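Long-range contact in uncharacterized protein YLR132C (Kluyveromyces marxianus, PDB 6PGL), which is probably a U6 snRNA phosphodiesterase, a nuclease of the 2H superfamily, and binds uridine monophosphate in its cleft: residues G100-Y105 and Q113-G118. Numbering follows the deposited sequence.
With U5P (uridine-5'-monophosphate), chain E.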
ATOM      1  N   GLY A 100       2.405  -6.383  14.142  1.00 24.38           N
ATOM      2  CA  GLY A 100       1.040  -6.768  14.336  1.00 23.41           C
ATOM      3  C   GLY A 100       0.659  -7.900  13.407  1.00 23.68           C
ATOM      4  O   GLY A 100       1.496  -8.603  12.827  1.00 27.63           O
ATOM      5  N   GLY A 101      -0.653  -8.091  13.288  1.00 21.00           N
ATOM      6  CA  GLY A 101      -1.205  -9.193  12.537  1.00 24.32           C
ATOM      7  C   GLY A 101      -1.731  -8.753  11.186  1.00 23.38           C
ATOM      8  O   GLY A 101      -1.498  -7.633  10.719  1.00 21.67           O
ATOM      9  N   TRP A 102      -2.440  -9.681  10.550  1.00 22.45           N
ATOM     10  CA  TRP A 102      -3.084  -9.429   9.268  1.00 19.90           C
ATOM     11  C   TRP A 102      -4.208  -8.410   9.409  1.00 23.10           C
ATOM     12  O   TRP A 102      -5.046  -8.492  10.321  1.00 23.78           O
ATOM     13  CB  TRP A 102      -3.676 -10.724   8.723  1.00 18.98           C
ATOM     14  CG  TRP A 102      -2.723 -11.775   8.245  1.00 18.72           C
ATOM     15  CD1 TRP A 102      -2.721 -13.092   8.611  1.00 20.00           C
ATOM     16  CD2 TRP A 102      -1.724 -11.642   7.220  1.00 18.40           C
ATOM     17  NE1 TRP A 102      -1.743 -13.783   7.921  1.00 21.77           N
ATOM     18  CE2 TRP A 102      -1.116 -12.916   7.062  1.00 20.63           C
ATOM     19  CE3 TRP A 102      -1.252 -10.567   6.458  1.00 16.91           C
ATOM     20  CZ2 TRP A 102      -0.060 -13.142   6.179  1.00 21.18           C
ATOM     21  CZ3 TRP A 102      -0.191 -10.789   5.562  1.00 18.52           C
ATOM     22  CH2 TRP A 102       0.380 -12.085   5.428  1.00 18.55           C
ATOM     23  N   LEU A 103      -4.255  -7.478   8.461  1.00 19.60           N
ATOM     24  CA  LEU A 103      -5.355  -6.553   8.278  1.00 19.56           C
ATOM     25  C   LEU A 103      -5.937  -6.810   6.897  1.00 22.67           C
ATOM     26  O   LEU A 103      -5.219  -7.249   5.992  1.00 20.75           O
ATOM     27  CB  LEU A 103      -4.867  -5.085   8.390  1.00 19.05           C
ATOM     28  CG  LEU A 103      -4.021  -4.711   9.629  1.00 20.31           C
ATOM     29  CD1 LEU A 103      -3.526  -3.290   9.527  1.00 18.69           C
ATOM     30  CD2 LEU A 103      -4.808  -4.884  10.908  1.00 20.69           C
ATOM     31  N   VAL A 104      -7.238  -6.555   6.723  1.00 22.59           N
ATOM     32  CA  VAL A 104      -7.868  -6.595   5.399  1.00 18.45           C
ATOM     33  C   VAL A 104      -8.520  -5.242   5.142  1.00 22.42           C
ATOM     34  O   VAL A 104      -9.429  -4.832   5.873  1.00 28.87           O
ATOM     35  CB  VAL A 104      -8.884  -7.740   5.243  1.00 18.84           C
ATOM     36  CG1 VAL A 104      -9.363  -7.859   3.774  1.00 19.75           C
ATOM     37  CG2 VAL A 104      -8.286  -9.041   5.695  1.00 23.72           C
ATOM     38  N   TYR A 105      -8.043  -4.550   4.112  1.00 22.32           N
ATOM     39  CA  TYR A 105      -8.568  -3.264   3.687  1.00 26.56           C
ATOM     40  C   TYR A 105      -9.428  -3.460   2.442  1.00 30.31           C
ATOM     41  O   TYR A 105      -9.041  -4.192   1.523  1.00 26.69           O
ATOM     42  CB  TYR A 105      -7.431  -2.298   3.354  1.00 25.57           C
ATOM     43  CG  TYR A 105      -6.654  -1.739   4.530  1.00 28.84           C
ATOM     44  CD1 TYR A 105      -7.173  -0.702   5.298  1.00 30.24           C
ATOM     45  CD2 TYR A 105      -5.369  -2.200   4.834  1.00 26.29           C
ATOM     46  CE1 TYR A 105      -6.459  -0.149   6.376  1.00 33.23           C
ATOM     47  CE2 TYR A 105      -4.639  -1.654   5.919  1.00 30.21           C
ATOM     48  CZ  TYR A 105      -5.202  -0.624   6.678  1.00 33.96           C
ATOM     49  OH  TYR A 105      -4.529  -0.060   7.739  1.00 36.85           O
ATOM     50  N   GLN A 113     -10.245  -6.635  -1.818  1.00 21.33           N
ATOM     51  CA  GLN A 113      -9.926  -6.735  -0.407  1.00 20.65           C
ATOM     52  C   GLN A 113      -8.447  -7.080  -0.286  1.00 22.66           C
ATOM     53  O   GLN A 113      -8.002  -8.134  -0.772  1.00 22.13           O
ATOM     54  CB  GLN A 113     -10.840  -7.776   0.257  1.00 19.99           C
ATOM     55  CG  GLN A 113     -12.314  -7.249   0.304  1.00 21.05           C
ATOM     56  CD  GLN A 113     -13.361  -8.264   0.806  1.00 24.55           C
ATOM     57  OE1 GLN A 113     -13.089  -9.463   0.954  1.00 23.52           O
ATOM     58  NE2 GLN A 113     -14.576  -7.770   1.066  1.00 22.95           N
ATOM     59  N   PHE A 114      -7.690  -6.182   0.332  1.00 19.29           N
ATOM     60  CA  PHE A 114      -6.231  -6.250   0.377  1.00 16.41           C
ATOM     61  C   PHE A 114      -5.794  -6.862   1.702  1.00 18.95           C
ATOM     62  O   PHE A 114      -6.202  -6.387   2.767  1.00 22.20           O
ATOM     63  CB  PHE A 114      -5.626  -4.857   0.200  1.00 17.22           C
ATOM     64  CG  PHE A 114      -5.728  -4.327  -1.209  1.00 20.00           C
ATOM     65  CD1 PHE A 114      -6.883  -3.676  -1.641  1.00 21.50           C
ATOM     66  CD2 PHE A 114      -4.674  -4.494  -2.108  1.00 18.13           C
ATOM     67  CE1 PHE A 114      -6.976  -3.173  -2.953  1.00 21.67           C
ATOM     68  CE2 PHE A 114      -4.757  -4.007  -3.397  1.00 21.85           C
ATOM     69  CZ  PHE A 114      -5.919  -3.350  -3.823  1.00 21.73           C
ATOM     70  N   LEU A 115      -5.004  -7.939   1.636  1.00 15.94           N
ATOM     71  CA  LEU A 115      -4.397  -8.538   2.823  1.00 15.86           C
ATOM     72  C   LEU A 115      -3.104  -7.785   3.149  1.00 21.59           C
ATOM     73  O   LEU A 115      -2.203  -7.707   2.307  1.00 20.70           O
ATOM     74  CB  LEU A 115      -4.114 -10.023   2.580  1.00 14.84           C
ATOM     75  CG  LEU A 115      -3.477 -10.784   3.756  1.00 16.59           C
ATOM     76  CD1 LEU A 115      -4.501 -10.974   4.877  1.00 17.33           C
ATOM     77  CD2 LEU A 115      -2.884 -12.155   3.306  1.00 18.16           C
ATOM     78  N   ALA A 116      -3.015  -7.204   4.352  1.00 20.12           N
ATOM     79  CA  ALA A 116      -1.939  -6.271   4.647  1.00 19.57           C
ATOM     80  C   ALA A 116      -1.462  -6.429   6.098  1.00 24.61           C
ATOM     81  O   ALA A 116      -2.115  -7.063   6.944  1.00 21.54           O
ATOM     82  CB  ALA A 116      -2.384  -4.830   4.405  1.00 18.37           C
ATOM     83  N   VAL A 117      -0.309  -5.821   6.371  1.00 21.77           N
ATOM     84  CA  VAL A 117       0.249  -5.708   7.710  1.00 23.45           C
ATOM     85  C   VAL A 117       0.630  -4.249   7.916  1.00 21.63           C
ATOM     86  O   VAL A 117       1.188  -3.619   7.015  1.00 21.12           O
ATOM     87  CB  VAL A 117       1.484  -6.631   7.911  1.00 20.06           C
ATOM     88  CG1 VAL A 117       1.954  -6.554   9.359  1.00 19.50           C
ATOM     89  CG2 VAL A 117       1.187  -8.119   7.506  1.00 14.84           C
ATOM     90  N   GLY A 118       0.334  -3.708   9.106  1.00 20.82           N
ATOM     91  CA  GLY A 118       0.646  -2.313   9.376  1.00 18.09           C
ATOM     92  C   GLY A 118       2.133  -2.090   9.598  1.00 23.15           C
ATOM     93  O   GLY A 118       2.868  -3.011   9.946  1.00 21.38           O
TER
HETATM   94  N1  U5P E 302      -7.498   1.734   2.614  0.77 41.16           N
HETATM   95  C2  U5P E 302      -8.581   1.602   3.527  0.77 47.60           C
HETATM   96  N3  U5P E 302      -8.481   2.110   4.758  0.77 47.66           N
HETATM   97  C4  U5P E 302      -7.382   2.749   5.142  0.77 47.25           C
HETATM   98  C5  U5P E 302      -6.312   2.901   4.264  0.77 39.70           C
HETATM   99  C6  U5P E 302      -6.393   2.381   2.982  0.77 36.25           C
HETATM  100  O2  U5P E 302      -9.644   1.000   3.222  0.77 47.64           O
HETATM  101  O4  U5P E 302      -7.340   3.200   6.307  0.77 51.53           O
HETATM  102  C1' U5P E 302      -7.611   1.185   1.255  0.77 38.61           C
HETATM  103  C2' U5P E 302      -7.128   2.135   0.171  0.77 38.90           C
HETATM  104  O2' U5P E 302      -8.149   3.037  -0.187  0.77 40.76           O
HETATM  105  C3' U5P E 302      -6.731   1.179  -0.953  0.77 36.79           C
HETATM  106  C4' U5P E 302      -6.379  -0.127  -0.228  0.77 33.86           C
HETATM  107  O3' U5P E 302      -7.859   0.972  -1.800  0.77 38.71           O
HETATM  108  O4' U5P E 302      -6.803   0.034   1.149  0.77 34.21           O
HETATM  109  C5' U5P E 302      -4.919  -0.517  -0.269  0.77 32.31           C
HETATM  110  O5' U5P E 302      -4.063   0.621  -0.294  0.77 30.03           O
HETATM  111  P   U5P E 302      -2.488   0.469  -0.495  0.77 28.15           P
HETATM  112  O1P U5P E 302      -1.926   1.696   0.155  0.77 28.58           O
HETATM  113  O2P U5P E 302      -2.100  -0.829   0.187  0.77 26.09           O
HETATM  114  O3P U5P E 302      -2.317   0.506  -1.988  0.77 33.61           O
HETATM  115  O   HOH W   1      -0.674  -5.190  11.479  1.00 21.09           O
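Tyr105 and Phe114, a hydrogen-bonded antiparallel pair, form part of the uridine monophosphate pocket on a beta hairpin whose reverse side is packed with helices. Phe114 N bonds to Tyr105 O at 2.7 Å, and Tyr105 N answers to Phe114 O. Two residues on, Leu103 and Ala116 exchange a second pair of bonds, Leu103 N to Ala116 O being 2.7 Å. Where the first segment turns a corner at Gly100 and Gly101, a water links the two segments, donating to Gly101 O and accepting from Gly118 N. On the ligand face, Ala116 CB sits at the edge of the Tyr105 ring, 4.0 Å from CD2. Tyr105 CD1 comes within 3.1 Å of N3 of the uracil, while C5' of the nucleotide lies over one face of Phe114. On the other face, Leu115 has CG anti to its backbone N (chi1 -180°), which lays CD2 over the Trp102 six-membered ring: CD2 stands 3.8 Å from the centroid, a CH-pi contact 10° off the normal. Val117 CG2 meets Trp102 CZ3 obliquely at 3.6 Å. Trp102 also touches Val29 and Val33 of helix 20-39, and its NE1 is bonded to Ala187 O. A serine in place of Trp102 would probably open a gap beside Leu115 and Val117 and leave Ala187 O without this donor. With His154 and Ser156 on the adjoining strand 154-161 binding the nucleotide, the hairpin forms one wall of a cleft characteristic of the 2H phosphoesterase fold.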